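Local coordinates for protein beta-galacturonidase (Eisenbergiella tayi, PDB 6NCW) that is a family 2 glycoside hydrolase that cleaves beta-linked galacturonides and may also act on beta-glucuronides, at residues D321-E325 with Q326-V330; T383-G386 with R387-S391; L543-E546 with V547-S551. All coordinates share one frame; numbering follows the deposited sequence.

Contact 1. Residues D321-E325 with Q326-V330; sequences DLCDE and QGILV
Gln326 folds back over the last turn of helix 317-326, where its NE2 donates to Leu322 O at 3.0 Å. The bond is nearly straight (163°) and lies in the plane of the Gln326 amide, yet it reaches Leu322 O from above the carbonyl plane. Cys323 O takes two further donors from opposite faces of its plane, Ile328 N at 3.0 Å and Gln326 N at 3.2 Å. Gly327 reverses the chain with a positive phi of 76°, making a Schellman motif that ends the helix of a TIM-barrel beta-alpha-beta unit and leads into strand 329-333. The tight side lies under this turn: Cys323 CB rests 4.0 Å from Ile328 CB, and Cys323 SG 3.8 Å from Val330 CG2. Glu325 forms the looser, partly exposed side; its carboxylate turns away to Thr4 and Arg250, while its carbonyl accepts from Gln36 of the second subunit. Gln326 OE1 is bound by Lys301 and Gln294, so the amide is gripped at both ends and its rotation fixed. A lysine on OE1 would probably polarise the amide and make NE2 a stronger donor to the buried carbonyl of Leu322.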
ATOM      1  N   ASP A 321      11.064   0.443 -34.096  1.00 22.40           N
ATOM      2  CA  ASP A 321      12.099  -0.528 -34.474  1.00 23.58           C
ATOM      3  C   ASP A 321      11.928  -1.829 -33.702  1.00 24.30           C
ATOM      4  O   ASP A 321      12.021  -2.921 -34.270  1.00 24.49           O
ATOM      5  CB  ASP A 321      13.515   0.011 -34.210  1.00 21.00           C
ATOM      6  CG  ASP A 321      13.979   1.067 -35.221  1.00 27.57           C
ATOM      7  OD1 ASP A 321      14.979   1.757 -34.901  1.00 25.55           O
ATOM      8  OD2 ASP A 321      13.357   1.228 -36.304  1.00 28.66           O
ATOM      9  N   LEU A 322      11.727  -1.731 -32.387  1.00 19.21           N
ATOM     10  CA  LEU A 322      11.604  -2.946 -31.586  1.00 21.96           C
ATOM     11  C   LEU A 322      10.329  -3.715 -31.917  1.00 18.37           C
ATOM     12  O   LEU A 322      10.298  -4.946 -31.779  1.00 18.11           O
ATOM     13  CB  LEU A 322      11.660  -2.607 -30.099  1.00 17.73           C
ATOM     14  CG  LEU A 322      13.027  -2.147 -29.580  1.00 24.22           C
ATOM     15  CD1 LEU A 322      12.881  -1.345 -28.268  1.00 21.01           C
ATOM     16  CD2 LEU A 322      13.967  -3.334 -29.382  1.00 19.88           C
ATOM     17  N   CYS A 323       9.274  -3.020 -32.351  1.00 18.94           N
ATOM     18  CA  CYS A 323       8.073  -3.724 -32.799  1.00 17.11           C
ATOM     19  C   CYS A 323       8.319  -4.416 -34.142  1.00 25.22           C
ATOM     20  O   CYS A 323       7.883  -5.557 -34.335  1.00 24.85           O
ATOM     21  CB  CYS A 323       6.888  -2.758 -32.903  1.00 19.92           C
ATOM     22  SG  CYS A 323       6.284  -2.040 -31.309  1.00 23.09           S
ATOM     23  N   ASP A 324       9.000  -3.728 -35.078  1.00 21.37           N
ATOM     24  CA  ASP A 324       9.433  -4.339 -36.341  1.00 23.92           C
ATOM     25  C   ASP A 324      10.179  -5.644 -36.106  1.00 26.75           C
ATOM     26  O   ASP A 324       9.852  -6.675 -36.703  1.00 28.22           O
ATOM     27  CB  ASP A 324      10.337  -3.378 -37.121  1.00 21.82           C
ATOM     28  CG  ASP A 324       9.618  -2.143 -37.596  1.00 22.71           C
ATOM     29  OD1 ASP A 324       8.367  -2.161 -37.673  1.00 24.09           O
ATOM     30  OD2 ASP A 324      10.311  -1.139 -37.884  1.00 26.48           O
ATOM     31  N   GLU A 325      11.208  -5.608 -35.240  1.00 23.56           N
ATOM     32  CA  GLU A 325      12.039  -6.781 -34.968  1.00 24.60           C
ATOM     33  C   GLU A 325      11.287  -7.910 -34.278  1.00 25.59           C
ATOM     34  O   GLU A 325      11.712  -9.064 -34.388  1.00 24.10           O
ATOM     35  CB  GLU A 325      13.245  -6.396 -34.105  1.00 26.02           C
ATOM     36  CG  GLU A 325      14.228  -5.520 -34.844  1.00 28.98           C
ATOM     37  CD  GLU A 325      15.365  -5.016 -33.979  1.00 34.06           C
ATOM     38  OE1 GLU A 325      15.869  -3.912 -34.267  1.00 37.21           O
ATOM     39  OE2 GLU A 325      15.775  -5.720 -33.032  1.00 37.53           O
ATOM     40  N   GLN A 326      10.199  -7.621 -33.556  1.00 23.94           N
ATOM     41  CA  GLN A 326       9.509  -8.664 -32.805  1.00 24.59           C
ATOM     42  C   GLN A 326       8.157  -9.042 -33.402  1.00 23.08           C
ATOM     43  O   GLN A 326       7.470  -9.905 -32.855  1.00 26.76           O
ATOM     44  CB  GLN A 326       9.371  -8.238 -31.333  1.00 22.25           C
ATOM     45  CG  GLN A 326      10.742  -8.222 -30.628  1.00 25.06           C
ATOM     46  CD  GLN A 326      10.733  -7.614 -29.202  1.00 25.04           C
ATOM     47  OE1 GLN A 326      10.736  -8.334 -28.215  1.00 27.41           O
ATOM     48  NE2 GLN A 326      10.780  -6.296 -29.114  1.00 20.90           N
ATOM     49  N   GLY A 327       7.777  -8.459 -34.533  1.00 26.35           N
ATOM     50  CA  GLY A 327       6.549  -8.866 -35.190  1.00 24.71           C
ATOM     51  C   GLY A 327       5.299  -8.349 -34.523  1.00 24.89           C
ATOM     52  O   GLY A 327       4.255  -8.999 -34.594  1.00 25.99           O
ATOM     53  N   ILE A 328       5.378  -7.201 -33.862  1.00 23.74           N
ATOM     54  CA  ILE A 328       4.242  -6.616 -33.158  1.00 21.08           C
ATOM     55  C   ILE A 328       3.582  -5.605 -34.090  1.00 20.01           C
ATOM     56  O   ILE A 328       4.255  -4.719 -34.614  1.00 21.71           O
ATOM     57  CB  ILE A 328       4.697  -5.967 -31.836  1.00 24.88           C
ATOM     58  CG1 ILE A 328       5.248  -7.045 -30.887  1.00 25.64           C
ATOM     59  CG2 ILE A 328       3.553  -5.201 -31.176  1.00 21.13           C
ATOM     60  CD1 ILE A 328       5.987  -6.513 -29.676  1.00 28.88           C
ATOM     61  N   LEU A 329       2.274  -5.746 -34.313  1.00 19.29           N
ATOM     62  CA  LEU A 329       1.551  -4.837 -35.195  1.00 18.47           C
ATOM     63  C   LEU A 329       1.235  -3.525 -34.484  1.00 21.50           C
ATOM     64  O   LEU A 329       0.896  -3.505 -33.299  1.00 22.11           O
ATOM     65  CB  LEU A 329       0.261  -5.497 -35.687  1.00 20.44           C
ATOM     66  CG  LEU A 329       0.502  -6.790 -36.484  1.00 22.47           C
ATOM     67  CD1 LEU A 329      -0.761  -7.625 -36.563  1.00 23.50           C
ATOM     68  CD2 LEU A 329       1.030  -6.441 -37.875  1.00 21.22           C
ATOM     69  N   VAL A 330       1.337  -2.423 -35.214  1.00 20.30           N
ATOM     70  CA  VAL A 330       1.203  -1.095 -34.644  1.00 17.80           C
ATOM     71  C   VAL A 330       0.096  -0.340 -35.373  1.00 20.04           C
ATOM     72  O   VAL A 330       0.084  -0.257 -36.604  1.00 21.91           O
ATOM     73  CB  VAL A 330       2.534  -0.314 -34.695  1.00 20.78           C
ATOM     74  CG1 VAL A 330       2.327   1.119 -34.219  1.00 14.14           C
ATOM     75  CG2 VAL A 330       3.564  -0.993 -33.814  1.00 18.31           C
TER

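Contact 2. Residues T383-G386 with R387-S391; sequences TEYG and RECYS
Cys389 places its sulfur over one face of the Tyr385 ring, SG 4.0 Å from the ring centroid and 27° off the ring normal. This sulfur-aromatic contact lies early in helix 384-400, within a beta-alpha-beta unit of the TIM barrel. Tyr385 OH is hydrogen-bonded to Met344 O. Thr383 is the N-cap, its OG1 accepting from Gly386 N at 2.9 Å and also hydrogen-bonded to Ala380 O. Within the first turn, Glu384 and Arg387 run side by side in a two-pronged, side-on salt bridge: Arg387 NE meets Glu384 OE1 at 3.1 Å and Arg387 NH2 meets Glu384 OE2 at 2.8 Å. Both oxygens are met on their syn sides, somewhat out of the carboxylate plane, the carboxylate and guanidinium planes 33° apart; a bend at chi2 (58°) brings the Glu384 carboxylate to the arginine. A water donates to Glu384 OE2 (2.7 Å) and Glu388 OE1 (3.1 Å), bridging two like charges; Glu388 OE2 forms a salt bridge with Lys350, which probably offsets them. The Tyr390 side chain lies about 7 Å from that of Asn377, a galacturonate-binding residue. Gly386 O lies at the edge of the Tyr390 ring, near its plane, 3.2 Å from Tyr390 CD2.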
ATOM      1  N   THR A 383     -19.982  16.416 -35.751  1.00 25.41           N
ATOM      2  CA  THR A 383     -20.292  17.784 -36.133  1.00 28.03           C
ATOM      3  C   THR A 383     -19.841  18.044 -37.567  1.00 27.50           C
ATOM      4  O   THR A 383     -18.916  17.412 -38.074  1.00 24.26           O
ATOM      5  CB  THR A 383     -19.605  18.795 -35.210  1.00 30.20           C
ATOM      6  OG1 THR A 383     -18.177  18.676 -35.367  1.00 25.78           O
ATOM      7  CG2 THR A 383     -20.005  18.552 -33.745  1.00 28.02           C
ATOM      8  N   GLU A 384     -20.490  19.016 -38.210  1.00 27.03           N
ATOM      9  CA  GLU A 384     -20.115  19.367 -39.572  1.00 28.83           C
ATOM     10  C   GLU A 384     -18.682  19.900 -39.638  1.00 27.76           C
ATOM     11  O   GLU A 384     -17.907  19.510 -40.522  1.00 28.22           O
ATOM     12  CB  GLU A 384     -21.102  20.384 -40.145  1.00 31.50           C
ATOM     13  CG  GLU A 384     -20.544  21.184 -41.344  1.00 34.19           C
ATOM     14  CD  GLU A 384     -20.115  20.287 -42.509  1.00 39.96           C
ATOM     15  OE1 GLU A 384     -20.704  19.190 -42.655  1.00 34.49           O
ATOM     16  OE2 GLU A 384     -19.183  20.681 -43.264  1.00 37.33           O
ATOM     17  N   TYR A 385     -18.310  20.801 -38.718  1.00 29.66           N
ATOM     18  CA  TYR A 385     -16.951  21.336 -38.766  1.00 28.01           C
ATOM     19  C   TYR A 385     -15.934  20.248 -38.440  1.00 30.97           C
ATOM     20  O   TYR A 385     -14.862  20.180 -39.061  1.00 29.92           O
ATOM     21  CB  TYR A 385     -16.780  22.536 -37.828  1.00 25.61           C
ATOM     22  CG  TYR A 385     -15.320  22.941 -37.746  1.00 31.20           C
ATOM     23  CD1 TYR A 385     -14.661  23.456 -38.867  1.00 32.25           C
ATOM     24  CD2 TYR A 385     -14.578  22.747 -36.576  1.00 32.14           C
ATOM     25  CE1 TYR A 385     -13.306  23.797 -38.819  1.00 35.89           C
ATOM     26  CE2 TYR A 385     -13.228  23.082 -36.514  1.00 33.08           C
ATOM     27  CZ  TYR A 385     -12.595  23.609 -37.641  1.00 36.54           C
ATOM     28  OH  TYR A 385     -11.262  23.945 -37.594  1.00 30.96           O
ATOM     29  N   GLY A 386     -16.268  19.367 -37.492  1.00 29.79           N
ATOM     30  CA  GLY A 386     -15.435  18.197 -37.254  1.00 26.00           C
ATOM     31  C   GLY A 386     -15.241  17.370 -38.509  1.00 25.64           C
ATOM     32  O   GLY A 386     -14.115  17.003 -38.856  1.00 30.30           O
ATOM     33  N   ARG A 387     -16.338  17.090 -39.226  1.00 24.58           N
ATOM     34  CA  ARG A 387     -16.264  16.273 -40.439  1.00 29.02           C
ATOM     35  C   ARG A 387     -15.315  16.883 -41.471  1.00 29.18           C
ATOM     36  O   ARG A 387     -14.577  16.159 -42.146  1.00 27.92           O
ATOM     37  CB  ARG A 387     -17.668  16.097 -41.034  1.00 30.54           C
ATOM     38  CG  ARG A 387     -17.749  15.235 -42.291  1.00 29.59           C
ATOM     39  CD  ARG A 387     -18.824  15.758 -43.255  1.00 31.66           C
ATOM     40  NE  ARG A 387     -18.616  17.173 -43.617  1.00 30.86           N
ATOM     41  CZ  ARG A 387     -17.697  17.613 -44.476  1.00 35.41           C
ATOM     42  NH1 ARG A 387     -16.875  16.761 -45.073  1.00 31.31           N
ATOM     43  NH2 ARG A 387     -17.584  18.913 -44.729  1.00 34.28           N
ATOM     44  N   GLU A 388     -15.324  18.217 -41.607  1.00 27.38           N
ATOM     45  CA  GLU A 388     -14.419  18.872 -42.549  1.00 31.15           C
ATOM     46  C   GLU A 388     -12.965  18.584 -42.198  1.00 28.21           C
ATOM     47  O   GLU A 388     -12.152  18.297 -43.081  1.00 28.19           O
ATOM     48  CB  GLU A 388     -14.688  20.385 -42.578  1.00 29.52           C
ATOM     49  CG  GLU A 388     -13.642  21.227 -43.347  1.00 35.80           C
ATOM     50  CD  GLU A 388     -13.860  22.732 -43.164  1.00 33.45           C
ATOM     51  OE1 GLU A 388     -14.922  23.246 -43.575  1.00 35.05           O
ATOM     52  OE2 GLU A 388     -12.979  23.403 -42.584  1.00 40.18           O
ATOM     53  N   CYS A 389     -12.631  18.611 -40.904  1.00 29.93           N
ATOM     54  CA  CYS A 389     -11.278  18.278 -40.464  1.00 26.87           C
ATOM     55  C   CYS A 389     -10.950  16.809 -40.714  1.00 26.70           C
ATOM     56  O   CYS A 389      -9.861  16.485 -41.201  1.00 27.85           O
ATOM     57  CB  CYS A 389     -11.115  18.601 -38.976  1.00 30.06           C
ATOM     58  SG  CYS A 389     -11.338  20.341 -38.552  1.00 33.66           S
ATOM     59  N   TYR A 390     -11.852  15.893 -40.333  1.00 25.45           N
ATOM     60  CA  TYR A 390     -11.581  14.483 -40.599  1.00 24.96           C
ATOM     61  C   TYR A 390     -11.304  14.274 -42.080  1.00 25.53           C
ATOM     62  O   TYR A 390     -10.358  13.578 -42.448  1.00 23.81           O
ATOM     63  CB  TYR A 390     -12.747  13.595 -40.136  1.00 23.68           C
ATOM     64  CG  TYR A 390     -12.745  13.258 -38.658  1.00 25.10           C
ATOM     65  CD1 TYR A 390     -12.266  12.027 -38.194  1.00 27.25           C
ATOM     66  CD2 TYR A 390     -13.225  14.173 -37.718  1.00 27.69           C
ATOM     67  CE1 TYR A 390     -12.283  11.715 -36.823  1.00 27.68           C
ATOM     68  CE2 TYR A 390     -13.244  13.876 -36.357  1.00 26.80           C
ATOM     69  CZ  TYR A 390     -12.773  12.652 -35.912  1.00 27.76           C
ATOM     70  OH  TYR A 390     -12.794  12.391 -34.562  1.00 27.40           O
ATOM     71  N   SER A 391     -12.111  14.894 -42.946  1.00 28.54           N
ATOM     72  CA  SER A 391     -11.937  14.697 -44.381  1.00 27.84           C
ATOM     73  C   SER A 391     -10.575  15.204 -44.830  1.00 28.18           C
ATOM     74  O   SER A 391      -9.850  14.509 -45.544  1.00 29.01           O
ATOM     75  CB  SER A 391     -13.062  15.391 -45.161  1.00 30.98           C
ATOM     76  OG  SER A 391     -13.049  15.000 -46.533  1.00 33.02           O
TER
HETATM   77  O   HOH W   1     -17.939  23.075 -42.785  1.00 37.06           O

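Contact 3. Residues L543-E546 with V547-S551; sequences LAYE and VVKDS
Lys549 reaches back past Tyr545 and Glu546, the residues one helical turn before it. Its CB starts against backbone oxygens, 3.4 Å from Tyr545 O and 3.9 Å from Glu546 O. CG leaves trans to the backbone N (chi1 179°), and the chain beyond stays fully extended, which carries CD past two side chains of the preceding turn: Lys549 CD is 4.2 Å from Tyr545 CE1, approaching the ring obliquely, and 4.1 Å from Glu546 OE2. At the tip, NZ forms a salt bridge with OD1 of Asp302, the same oxygen that is hydrogen-bonded to the Tyr545 hydroxyl, so one carboxylate ties together lysine and tyrosine. Lys549 NZ stands 4.6 Å from Glu546 OE1, too far for contact, though the opposite charge would probably still favour the lysine cation. All this lies on helix 544-553, the last helix of the chain, in the TIM-barrel region, which packs beside helix 484-500 through Ala544 on Gln487 and Val547 on Val488. On the buried flank, Val548 sets CG2 3.6 Å from Ala544 O and packs its side chain on Leu303. On the exposed flank, Asp550 N donates to Glu546 O at 3.0 Å from 37° out of the carbonyl plane. Asp550 CG stands beside its own backbone N (chi1 -72°), which brings OD2 to 3.2 Å from Glu546 O; two acceptors meet there without a hydrogen bond, and the approach is probably electrostatically unfavourable.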
ATOM      1  N   LEU A 543      -4.511  -7.831 -10.594  1.00 16.59           N
ATOM      2  CA  LEU A 543      -5.139  -9.151 -10.667  1.00 17.21           C
ATOM      3  C   LEU A 543      -5.641  -9.447 -12.080  1.00 20.12           C
ATOM      4  O   LEU A 543      -5.457 -10.558 -12.588  1.00 18.09           O
ATOM      5  CB  LEU A 543      -6.284  -9.275  -9.653  1.00 17.75           C
ATOM      6  CG  LEU A 543      -5.980  -9.186  -8.147  1.00 17.91           C
ATOM      7  CD1 LEU A 543      -7.265  -9.269  -7.333  1.00 18.04           C
ATOM      8  CD2 LEU A 543      -5.041 -10.313  -7.729  1.00 18.06           C
ATOM      9  N   ALA A 544      -6.241  -8.449 -12.745  1.00 19.53           N
ATOM     10  CA  ALA A 544      -6.745  -8.616 -14.105  1.00 20.05           C
ATOM     11  C   ALA A 544      -5.672  -9.045 -15.102  1.00 20.55           C
ATOM     12  O   ALA A 544      -6.012  -9.442 -16.214  1.00 17.93           O
ATOM     13  CB  ALA A 544      -7.388  -7.317 -14.595  1.00 17.61           C
ATOM     14  N   TYR A 545      -4.393  -8.981 -14.742  1.00 19.13           N
ATOM     15  CA  TYR A 545      -3.349  -9.388 -15.671  1.00 20.43           C
ATOM     16  C   TYR A 545      -3.528 -10.845 -16.083  1.00 22.14           C
ATOM     17  O   TYR A 545      -3.365 -11.192 -17.262  1.00 18.67           O
ATOM     18  CB  TYR A 545      -1.991  -9.138 -15.018  1.00 17.45           C
ATOM     19  CG  TYR A 545      -0.734  -9.434 -15.811  1.00 21.21           C
ATOM     20  CD1 TYR A 545      -0.311 -10.744 -16.036  1.00 21.91           C
ATOM     21  CD2 TYR A 545       0.096  -8.395 -16.229  1.00 16.93           C
ATOM     22  CE1 TYR A 545       0.859 -11.008 -16.702  1.00 20.66           C
ATOM     23  CE2 TYR A 545       1.270  -8.647 -16.887  1.00 18.47           C
ATOM     24  CZ  TYR A 545       1.646  -9.946 -17.129  1.00 23.95           C
ATOM     25  OH  TYR A 545       2.821 -10.173 -17.789  1.00 19.90           O
ATOM     26  N   GLU A 546      -3.917 -11.702 -15.137  1.00 21.53           N
ATOM     27  CA  GLU A 546      -4.072 -13.122 -15.452  1.00 24.04           C
ATOM     28  C   GLU A 546      -5.320 -13.384 -16.290  1.00 21.95           C
ATOM     29  O   GLU A 546      -5.353 -14.350 -17.057  1.00 23.95           O
ATOM     30  CB  GLU A 546      -4.102 -13.949 -14.167  1.00 24.40           C
ATOM     31  CG  GLU A 546      -2.774 -13.939 -13.410  1.00 28.01           C
ATOM     32  CD  GLU A 546      -1.617 -14.463 -14.266  1.00 34.76           C
ATOM     33  OE1 GLU A 546      -0.542 -13.810 -14.321  1.00 32.70           O
ATOM     34  OE2 GLU A 546      -1.797 -15.524 -14.906  1.00 38.20           O
ATOM     35  N   VAL A 547      -6.334 -12.526 -16.176  1.00 20.84           N
ATOM     36  CA  VAL A 547      -7.540 -12.642 -16.991  1.00 23.14           C
ATOM     37  C   VAL A 547      -7.246 -12.296 -18.448  1.00 23.92           C
ATOM     38  O   VAL A 547      -7.720 -12.973 -19.374  1.00 23.56           O
ATOM     39  CB  VAL A 547      -8.645 -11.741 -16.404  1.00 23.34           C
ATOM     40  CG1 VAL A 547      -9.631 -11.303 -17.488  1.00 28.54           C
ATOM     41  CG2 VAL A 547      -9.390 -12.477 -15.319  1.00 30.63           C
ATOM     42  N   VAL A 548      -6.486 -11.219 -18.679  1.00 24.49           N
ATOM     43  CA  VAL A 548      -6.115 -10.838 -20.042  1.00 20.35           C
ATOM     44  C   VAL A 548      -5.211 -11.897 -20.659  1.00 21.36           C
ATOM     45  O   VAL A 548      -5.385 -12.286 -21.818  1.00 19.39           O
ATOM     46  CB  VAL A 548      -5.441  -9.453 -20.050  1.00 18.90           C
ATOM     47  CG1 VAL A 548      -4.882  -9.162 -21.424  1.00 20.30           C
ATOM     48  CG2 VAL A 548      -6.444  -8.345 -19.652  1.00 17.90           C
ATOM     49  N   LYS A 549      -4.235 -12.375 -19.891  1.00 21.51           N
ATOM     50  CA  LYS A 549      -3.313 -13.379 -20.394  1.00 23.93           C
ATOM     51  C   LYS A 549      -4.057 -14.649 -20.796  1.00 26.27           C
ATOM     52  O   LYS A 549      -3.848 -15.182 -21.890  1.00 25.78           O
ATOM     53  CB  LYS A 549      -2.255 -13.656 -19.330  1.00 22.36           C
ATOM     54  CG  LYS A 549      -1.212 -14.693 -19.676  1.00 28.26           C
ATOM     55  CD  LYS A 549      -0.158 -14.687 -18.569  1.00 29.91           C
ATOM     56  CE  LYS A 549       0.985 -15.636 -18.860  1.00 32.24           C
ATOM     57  NZ  LYS A 549       2.006 -15.528 -17.798  1.00 37.16           N
ATOM     58  N   ASP A 550      -4.947 -15.138 -19.929  1.00 26.65           N
ATOM     59  CA  ASP A 550      -5.746 -16.311 -20.279  1.00 27.72           C
ATOM     60  C   ASP A 550      -6.502 -16.100 -21.580  1.00 29.60           C
ATOM     61  O   ASP A 550      -6.557 -17.000 -22.424  1.00 30.87           O
ATOM     62  CB  ASP A 550      -6.740 -16.641 -19.172  1.00 25.02           C
ATOM     63  CG  ASP A 550      -6.074 -17.222 -17.939  1.00 31.74           C
ATOM     64  OD1 ASP A 550      -4.887 -17.616 -18.010  1.00 39.57           O
ATOM     65  OD2 ASP A 550      -6.747 -17.262 -16.883  1.00 40.08           O
ATOM     66  N   SER A 551      -7.096 -14.918 -21.759  1.00 28.89           N
ATOM     67  CA  SER A 551      -7.870 -14.652 -22.968  1.00 26.11           C
ATOM     68  C   SER A 551      -6.974 -14.578 -24.202  1.00 26.98           C
ATOM     69  O   SER A 551      -7.220 -15.267 -25.196  1.00 23.72           O
ATOM     70  CB  SER A 551      -8.666 -13.361 -22.816  1.00 27.27           C
ATOM     71  OG  SER A 551      -9.265 -13.011 -24.050  1.00 25.20           O
TER

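How the contacts relate
All three contacts belong to the TIM-barrel domain and come along the chain in numerical order. Contact 1 closes a helix and enters strand 329-333, parallel to strand 370-374, which precedes helix 384-400, whose start is contact 2. Contact 3 lies on the final helix, after strand 504-509 has closed the barrel against strand 268-276. Contacts 1 and 2 sit on opposite sides of the chain's centre, 33 Å apart centre to centre; on the same measure contact 3 is 22 Å from contact 1 and 39 Å from contact 2. None touches another, so they shape separate helices around one barrel rather than one site; only contact 1 is largely buried, and contact 2 comes closest to the galacturonate-binding residues.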